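Local coordinates for ubiquitin (Sulfolobus solfataricus, PDB 4WWM), which is a Urm1-type ubiquitin-like modifier that probably becomes conjugated to other proteins and probably takes part in the proteasome pathway, as in a related archaeon, at residues P2-F14 and L67-I79. Numbering follows the deposited sequence.
Sequences PKVILKGPLISQF and LLNDNDIIEIIPI. With SO4 (sulfate ion), chain C.
Lys-3 to Leu-6 pairs in parallel with Ile-73 to Ile-76, joining the first and last strands of the ubiquitin-like β-grasp fold at the centre of its mixed sheet. Lys-3 and Ile-5 each use N and O: Lys-3 N donates to Asp-72 O (2.9 Å) and Lys-3 O takes Ile-74 N at a nearly straight 176°, a pattern that Ile-5 repeats with Ile-74 O and Ile-76 N. The bond from Lys-7 N to Ile-76 O is more bent, at 140°. On the face turned to helix 26-33, Ile-76 is gripped from several directions: its CD1 meets Val-4 CG1 (3.7 Å) and Leu-6 CD2, while Leu-10 comes across at about a right angle, placing Leu-10 CD1 3.5 Å from Ile-76 CG2. On the other face Ile-5 CD1 rests on Ile-73 CG2. There Lys-3, with CG anti to the backbone N (chi1 -176°) and the chain extended, carries NZ outward to a salt bridge with Glu-18 OE1 and a 3.0 Å hydrogen bond to O2 of a sulfate probably from the crystallisation liquor. With an alanine here, the Glu-18 carboxylate would probably lose this charged partner. In the type I turn leading into strand 73-78, Asn-69 N donates to Asp-72 OD2 (2.8 Å) from above the carboxylate plane.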
ATOM      1  N   PRO A   2      -6.313  -9.031  -1.236  1.00 23.22           N
ATOM      2  CA  PRO A   2      -5.727  -8.600   0.038  1.00 23.41           C
ATOM      3  C   PRO A   2      -6.395  -7.366   0.638  1.00 21.87           C
ATOM      4  O   PRO A   2      -7.082  -6.606  -0.047  1.00 20.06           O
ATOM      5  CB  PRO A   2      -4.265  -8.300  -0.324  1.00 21.87           C
ATOM      6  CG  PRO A   2      -4.196  -8.314  -1.813  1.00 25.47           C
ATOM      7  CD  PRO A   2      -5.287  -9.217  -2.272  1.00 24.89           C
ATOM      8  N   LYS A   3      -6.177  -7.192   1.936  1.00 14.46           N
ATOM      9  CA  LYS A   3      -6.727  -6.075   2.686  1.00 15.93           C
ATOM     10  C   LYS A   3      -5.662  -4.999   2.857  1.00 16.55           C
ATOM     11  O   LYS A   3      -4.544  -5.292   3.287  1.00 14.97           O
ATOM     12  CB  LYS A   3      -7.233  -6.554   4.047  1.00 17.85           C
ATOM     13  CG  LYS A   3      -7.925  -5.490   4.885  1.00 22.68           C
ATOM     14  CD  LYS A   3      -8.381  -6.064   6.219  1.00 37.12           C
ATOM     15  CE  LYS A   3      -9.049  -5.019   7.089  1.00 51.07           C
ATOM     16  NZ  LYS A   3      -9.450  -5.591   8.404  1.00 61.34           N
ATOM     17  N   VAL A   4      -6.011  -3.765   2.500  1.00 12.78           N
ATOM     18  CA  VAL A   4      -5.125  -2.619   2.672  1.00 12.20           C
ATOM     19  C   VAL A   4      -5.595  -1.762   3.842  1.00 12.44           C
ATOM     20  O   VAL A   4      -6.763  -1.372   3.901  1.00 12.82           O
ATOM     21  CB  VAL A   4      -5.065  -1.754   1.398  1.00 11.17           C
ATOM     22  CG1 VAL A   4      -4.168  -0.533   1.604  1.00 11.00           C
ATOM     23  CG2 VAL A   4      -4.564  -2.574   0.225  1.00 11.17           C
ATOM     24  N   ILE A   5      -4.684  -1.486   4.770  1.00 11.91           N
ATOM     25  CA  ILE A   5      -4.967  -0.618   5.907  1.00 12.16           C
ATOM     26  C   ILE A   5      -4.085   0.627   5.851  1.00 11.38           C
ATOM     27  O   ILE A   5      -2.861   0.526   5.775  1.00 11.83           O
ATOM     28  CB  ILE A   5      -4.743  -1.347   7.246  1.00 14.75           C
ATOM     29  CG1 ILE A   5      -5.618  -2.605   7.316  1.00 15.40           C
ATOM     30  CG2 ILE A   5      -5.048  -0.412   8.414  1.00 16.33           C
ATOM     31  CD1 ILE A   5      -5.469  -3.413   8.606  1.00 18.06           C
ATOM     32  N   LEU A   6      -4.713   1.799   5.894  1.00 14.17           N
ATOM     33  CA  LEU A   6      -3.984   3.062   5.899  1.00 12.14           C
ATOM     34  C   LEU A   6      -3.756   3.521   7.331  1.00 14.70           C
ATOM     35  O   LEU A   6      -4.602   3.305   8.200  1.00 15.83           O
ATOM     36  CB  LEU A   6      -4.746   4.133   5.110  1.00 14.38           C
ATOM     37  CG  LEU A   6      -5.031   3.824   3.639  1.00 13.20           C
ATOM     38  CD1 LEU A   6      -5.836   4.948   3.016  1.00 13.42           C
ATOM     39  CD2 LEU A   6      -3.754   3.609   2.855  1.00 12.12           C
ATOM     40  N   LYS A   7      -2.607   4.147   7.570  1.00 15.10           N
ATOM     41  CA  LYS A   7      -2.257   4.660   8.892  1.00 15.90           C
ATOM     42  C   LYS A   7      -1.910   6.144   8.827  1.00 18.10           C
ATOM     43  O   LYS A   7      -1.537   6.661   7.772  1.00 18.85           O
ATOM     44  CB  LYS A   7      -1.075   3.885   9.480  1.00 21.48           C
ATOM     45  CG  LYS A   7      -1.363   2.423   9.789  1.00 25.27           C
ATOM     46  CD  LYS A   7      -2.279   2.275  10.990  1.00 33.09           C
ATOM     47  CE  LYS A   7      -2.685   0.828  11.200  1.00 39.08           C
ATOM     48  NZ  LYS A   7      -3.766   0.697  12.215  1.00 41.01           N
ATOM     49  N   GLY A   8      -2.029   6.819   9.966  1.00 27.57           N
ATOM     50  CA  GLY A   8      -1.631   8.207  10.076  1.00 29.66           C
ATOM     51  C   GLY A   8      -2.415   9.131   9.160  1.00 23.11           C
ATOM     52  O   GLY A   8      -3.598   8.898   8.907  1.00 23.50           O
ATOM     53  N   PRO A   9      -1.759  10.194   8.664  1.00 25.77           N
ATOM     54  CA  PRO A   9      -2.419  11.182   7.802  1.00 29.25           C
ATOM     55  C   PRO A   9      -3.000  10.605   6.513  1.00 21.75           C
ATOM     56  O   PRO A   9      -3.883  11.230   5.927  1.00 24.78           O
ATOM     57  CB  PRO A   9      -1.292  12.170   7.479  1.00 32.33           C
ATOM     58  CG  PRO A   9      -0.359  12.059   8.622  1.00 33.10           C
ATOM     59  CD  PRO A   9      -0.398  10.621   9.035  1.00 30.47           C
ATOM     60  N   LEU A  10      -2.512   9.447   6.079  1.00 16.99           N
ATOM     61  CA  LEU A  10      -2.995   8.845   4.837  1.00 15.15           C
ATOM     62  C   LEU A  10      -4.492   8.567   4.915  1.00 13.71           C
ATOM     63  O   LEU A  10      -5.192   8.610   3.903  1.00 13.84           O
ATOM     64  CB  LEU A  10      -2.244   7.548   4.526  1.00 15.94           C
ATOM     65  CG  LEU A  10      -0.762   7.652   4.157  1.00 18.69           C
ATOM     66  CD1 LEU A  10      -0.215   6.271   3.818  1.00 19.41           C
ATOM     67  CD2 LEU A  10      -0.532   8.615   2.999  1.00 18.63           C
ATOM     68  N   ILE A  11      -4.977   8.289   6.120  1.00 15.82           N
ATOM     69  CA  ILE A  11      -6.390   8.002   6.326  1.00 14.82           C
ATOM     70  C   ILE A  11      -7.252   9.181   5.875  1.00 14.09           C
ATOM     71  O   ILE A  11      -8.189   9.008   5.098  1.00 16.87           O
ATOM     72  CB  ILE A  11      -6.678   7.672   7.805  1.00 18.07           C
ATOM     73  CG1 ILE A  11      -5.946   6.387   8.200  1.00 16.61           C
ATOM     74  CG2 ILE A  11      -8.181   7.521   8.052  1.00 19.20           C
ATOM     75  CD1 ILE A  11      -5.895   6.144   9.696  1.00 23.12           C
ATOM     76  N   SER A  12      -6.931  10.379   6.352  1.00 15.06           N
ATOM     77  CA  SER A  12      -7.704  11.558   5.981  1.00 17.94           C
ATOM     78  C   SER A  12      -7.417  11.971   4.541  1.00 15.32           C
ATOM     79  O   SER A  12      -8.300  12.464   3.850  1.00 16.16           O
ATOM     80  CB  SER A  12      -7.412  12.721   6.931  1.00 22.24           C
ATOM     81  OG  SER A  12      -6.103  13.218   6.740  1.00 24.97           O
ATOM     82  N   GLN A  13      -6.187  11.755   4.086  1.00 12.76           N
ATOM     83  CA  GLN A  13      -5.793  12.150   2.736  1.00 13.39           C
ATOM     84  C   GLN A  13      -6.487  11.310   1.662  1.00 13.03           C
ATOM     85  O   GLN A  13      -6.835  11.823   0.598  1.00 13.88           O
ATOM     86  CB  GLN A  13      -4.273  12.056   2.584  1.00 13.99           C
ATOM     87  CG  GLN A  13      -3.530  13.128   3.370  1.00 15.16           C
ATOM     88  CD  GLN A  13      -2.025  13.002   3.260  1.00 16.23           C
ATOM     89  OE1 GLN A  13      -1.510  12.043   2.683  1.00 18.31           O
ATOM     90  NE2 GLN A  13      -1.309  13.974   3.813  1.00 18.73           N
ATOM     91  N   PHE A  14      -6.681  10.024   1.942  1.00 13.03           N
ATOM     92  CA  PHE A  14      -7.396   9.134   1.026  1.00 12.33           C
ATOM     93  C   PHE A  14      -8.900   9.116   1.299  1.00 12.38           C
ATOM     94  O   PHE A  14      -9.683   8.756   0.423  1.00 13.48           O
ATOM     95  CB  PHE A  14      -6.849   7.709   1.128  1.00 13.67           C
ATOM     96  CG  PHE A  14      -5.626   7.468   0.295  1.00 12.50           C
ATOM     97  CD1 PHE A  14      -5.742   7.091  -1.031  1.00 18.21           C
ATOM     98  CD2 PHE A  14      -4.362   7.615   0.837  1.00 12.66           C
ATOM     99  CE1 PHE A  14      -4.618   6.864  -1.801  1.00 17.83           C
ATOM    100  CE2 PHE A  14      -3.236   7.390   0.074  1.00 15.97           C
ATOM    101  CZ  PHE A  14      -3.364   7.015  -1.248  1.00 14.21           C
ATOM    102  N   LEU A  67       3.753 -13.519  -5.113  1.00 21.40           N
ATOM    103  CA  LEU A  67       2.297 -13.491  -5.152  1.00 22.09           C
ATOM    104  C   LEU A  67       1.721 -13.172  -3.787  1.00 21.34           C
ATOM    105  O   LEU A  67       2.084 -13.792  -2.791  1.00 20.79           O
ATOM    106  CB  LEU A  67       1.743 -14.833  -5.630  1.00 24.14           C
ATOM    107  CG  LEU A  67       1.574 -15.052  -7.132  1.00 27.53           C
ATOM    108  CD1 LEU A  67       1.146 -16.486  -7.389  1.00 36.89           C
ATOM    109  CD2 LEU A  67       0.561 -14.083  -7.719  1.00 27.07           C
ATOM    110  N   LEU A  68       0.821 -12.197  -3.744  1.00 23.28           N
ATOM    111  CA  LEU A  68       0.070 -11.927  -2.531  1.00 20.37           C
ATOM    112  C   LEU A  68      -1.068 -12.935  -2.421  1.00 22.20           C
ATOM    113  O   LEU A  68      -1.650 -13.338  -3.428  1.00 22.10           O
ATOM    114  CB  LEU A  68      -0.477 -10.498  -2.532  1.00 17.18           C
ATOM    115  CG  LEU A  68       0.554  -9.371  -2.590  1.00 15.71           C
ATOM    116  CD1 LEU A  68      -0.128  -8.057  -2.909  1.00 17.03           C
ATOM    117  CD2 LEU A  68       1.304  -9.275  -1.276  1.00 18.65           C
ATOM    118  N   ASN A  69      -1.366 -13.354  -1.198  1.00 26.87           N
ATOM    119  CA  ASN A  69      -2.505 -14.223  -0.951  1.00 29.33           C
ATOM    120  C   ASN A  69      -3.707 -13.379  -0.548  1.00 27.87           C
ATOM    121  O   ASN A  69      -3.551 -12.316   0.049  1.00 25.22           O
ATOM    122  CB  ASN A  69      -2.167 -15.256   0.119  1.00 29.93           C
ATOM    123  CG  ASN A  69      -1.021 -16.162  -0.297  1.00 37.02           C
ATOM    124  OD1 ASN A  69      -0.823 -16.427  -1.485  1.00 37.55           O
ATOM    125  ND2 ASN A  69      -0.256 -16.635   0.679  1.00 38.80           N
ATOM    126  N   ASP A  70      -4.898 -13.854  -0.894  1.00 32.56           N
ATOM    127  CA  ASP A  70      -6.131 -13.092  -0.706  1.00 35.82           C
ATOM    128  C   ASP A  70      -6.324 -12.584   0.721  1.00 36.23           C
ATOM    129  O   ASP A  70      -6.969 -11.555   0.932  1.00 37.19           O
ATOM    130  CB  ASP A  70      -7.337 -13.948  -1.104  1.00 45.75           C
ATOM    131  CG  ASP A  70      -7.537 -14.018  -2.607  1.00 46.50           C
ATOM    132  OD1 ASP A  70      -6.641 -13.572  -3.357  1.00 42.23           O
ATOM    133  OD2 ASP A  70      -8.593 -14.526  -3.040  1.00 54.83           O
ATOM    134  N   ASN A  71      -5.768 -13.301   1.694  1.00 23.88           N
ATOM    135  CA  ASN A  71      -5.951 -12.952   3.099  1.00 24.23           C
ATOM    136  C   ASN A  71      -4.790 -12.141   3.682  1.00 24.23           C
ATOM    137  O   ASN A  71      -4.721 -11.934   4.893  1.00 25.74           O
ATOM    138  CB  ASN A  71      -6.159 -14.222   3.928  1.00 27.03           C
ATOM    139  CG  ASN A  71      -7.439 -14.956   3.561  1.00 32.86           C
ATOM    140  OD1 ASN A  71      -8.332 -14.395   2.922  1.00 34.90           O
ATOM    141  ND2 ASN A  71      -7.536 -16.214   3.972  1.00 33.92           N
ATOM    142  N   ASP A  72      -3.880 -11.678   2.830  1.00 21.27           N
ATOM    143  CA  ASP A  72      -2.769 -10.850   3.295  1.00 18.89           C
ATOM    144  C   ASP A  72      -3.257  -9.478   3.746  1.00 21.11           C
ATOM    145  O   ASP A  72      -4.203  -8.929   3.185  1.00 20.58           O
ATOM    146  CB  ASP A  72      -1.712 -10.679   2.200  1.00 18.06           C
ATOM    147  CG  ASP A  72      -0.849 -11.916   2.012  1.00 20.30           C
ATOM    148  OD1 ASP A  72      -0.788 -12.762   2.930  1.00 21.02           O
ATOM    149  OD2 ASP A  72      -0.215 -12.030   0.941  1.00 21.26           O
ATOM    150  N   ILE A  73      -2.595  -8.936   4.763  1.00 16.47           N
ATOM    151  CA  ILE A  73      -2.902  -7.609   5.273  1.00 15.78           C
ATOM    152  C   ILE A  73      -1.762  -6.657   4.940  1.00 16.80           C
ATOM    153  O   ILE A  73      -0.631  -6.845   5.389  1.00 18.59           O
ATOM    154  CB  ILE A  73      -3.139  -7.627   6.793  1.00 18.05           C
ATOM    155  CG1 ILE A  73      -4.301  -8.568   7.131  1.00 21.00           C
ATOM    156  CG2 ILE A  73      -3.424  -6.214   7.299  1.00 21.01           C
ATOM    157  CD1 ILE A  73      -4.515  -8.782   8.616  1.00 25.04           C
ATOM    158  N   ILE A  74      -2.078  -5.639   4.146  1.00 16.04           N
ATOM    159  CA  ILE A  74      -1.100  -4.651   3.709  1.00 14.12           C
ATOM    160  C   ILE A  74      -1.306  -3.336   4.453  1.00 16.44           C
ATOM    161  O   ILE A  74      -2.330  -2.683   4.287  1.00 17.75           O
ATOM    162  CB  ILE A  74      -1.203  -4.400   2.192  1.00 12.04           C
ATOM    163  CG1 ILE A  74      -0.997  -5.711   1.426  1.00 14.09           C
ATOM    164  CG2 ILE A  74      -0.181  -3.357   1.758  1.00 12.48           C
ATOM    165  CD1 ILE A  74      -1.333  -5.623  -0.048  1.00 17.22           C
ATOM    166  N   GLU A  75      -0.328  -2.945   5.264  1.00 15.33           N
ATOM    167  CA  GLU A  75      -0.407  -1.685   5.999  1.00 14.68           C
ATOM    168  C   GLU A  75       0.476  -0.643   5.335  1.00 16.79           C
ATOM    169  O   GLU A  75       1.663  -0.879   5.124  1.00 16.59           O
ATOM    170  CB  GLU A  75       0.018  -1.868   7.458  1.00 22.16           C
ATOM    171  CG  GLU A  75      -0.860  -2.812   8.255  1.00 34.29           C
ATOM    172  CD  GLU A  75      -0.346  -3.017   9.664  1.00 44.16           C
ATOM    173  OE1 GLU A  75      -0.205  -2.015  10.394  1.00 31.21           O
ATOM    174  OE2 GLU A  75      -0.074  -4.176  10.037  1.00 54.78           O
ATOM    175  N   ILE A  76      -0.109   0.506   5.004  1.00 14.46           N
ATOM    176  CA  ILE A  76       0.644   1.608   4.422  1.00 12.78           C
ATOM    177  C   ILE A  76       0.803   2.690   5.485  1.00 17.28           C
ATOM    178  O   ILE A  76      -0.178   3.283   5.941  1.00 18.88           O
ATOM    179  CB  ILE A  76      -0.039   2.168   3.161  1.00 11.91           C
ATOM    180  CG1 ILE A  76      -0.346   1.026   2.187  1.00 10.17           C
ATOM    181  CG2 ILE A  76       0.860   3.201   2.490  1.00 16.47           C
ATOM    182  CD1 ILE A  76      -1.135   1.445   0.973  1.00 13.25           C
ATOM    183  N   ILE A  77       2.051   2.926   5.877  1.00 16.82           N
ATOM    184  CA  ILE A  77       2.371   3.743   7.040  1.00 20.40           C
ATOM    185  C   ILE A  77       3.278   4.916   6.677  1.00 21.06           C
ATOM    186  O   ILE A  77       4.393   4.712   6.193  1.00 26.21           O
ATOM    187  CB  ILE A  77       3.075   2.903   8.126  1.00 19.30           C
ATOM    188  CG1 ILE A  77       2.238   1.666   8.465  1.00 18.55           C
ATOM    189  CG2 ILE A  77       3.328   3.745   9.374  1.00 22.23           C
ATOM    190  CD1 ILE A  77       2.937   0.672   9.368  1.00 19.59           C
ATOM    191  N   PRO A  78       2.813   6.154   6.919  1.00 26.19           N
ATOM    192  CA  PRO A  78       3.709   7.293   6.707  1.00 34.06           C
ATOM    193  C   PRO A  78       4.623   7.541   7.910  1.00 32.29           C
ATOM    194  O   PRO A  78       4.196   7.337   9.047  1.00 33.82           O
ATOM    195  CB  PRO A  78       2.743   8.458   6.499  1.00 36.51           C
ATOM    196  CG  PRO A  78       1.559   8.095   7.316  1.00 34.32           C
ATOM    197  CD  PRO A  78       1.449   6.591   7.272  1.00 27.15           C
ATOM    198  N   ILE A  79       5.863   7.954   7.655  1.00 37.54           N
ATOM    199  CA  ILE A  79       6.803   8.291   8.724  1.00 52.53           C
ATOM    200  C   ILE A  79       7.478   9.632   8.456  1.00 62.00           C
ATOM    201  O   ILE A  79       7.499  10.107   7.322  1.00 53.74           O
ATOM    202  CB  ILE A  79       7.892   7.215   8.885  1.00 45.46           C
ATOM    203  CG1 ILE A  79       8.623   6.994   7.558  1.00 40.90           C
ATOM    204  CG2 ILE A  79       7.279   5.916   9.369  1.00 39.04           C
ATOM    205  CD1 ILE A  79       9.932   6.271   7.702  1.00 55.92           C
TER
HETATM  206  S   SO4 C 101     -13.182  -7.236   7.602  1.00 83.61           S
HETATM  207  O1  SO4 C 101     -12.546  -8.464   8.072  1.00103.20           O
HETATM  208  O2  SO4 C 101     -12.156  -6.232   7.337  1.00111.53           O
HETATM  209  O3  SO4 C 101     -14.098  -6.740   8.625  1.00 57.86           O
HETATM  210  O4  SO4 C 101     -13.926  -7.512   6.376  1.00107.23           O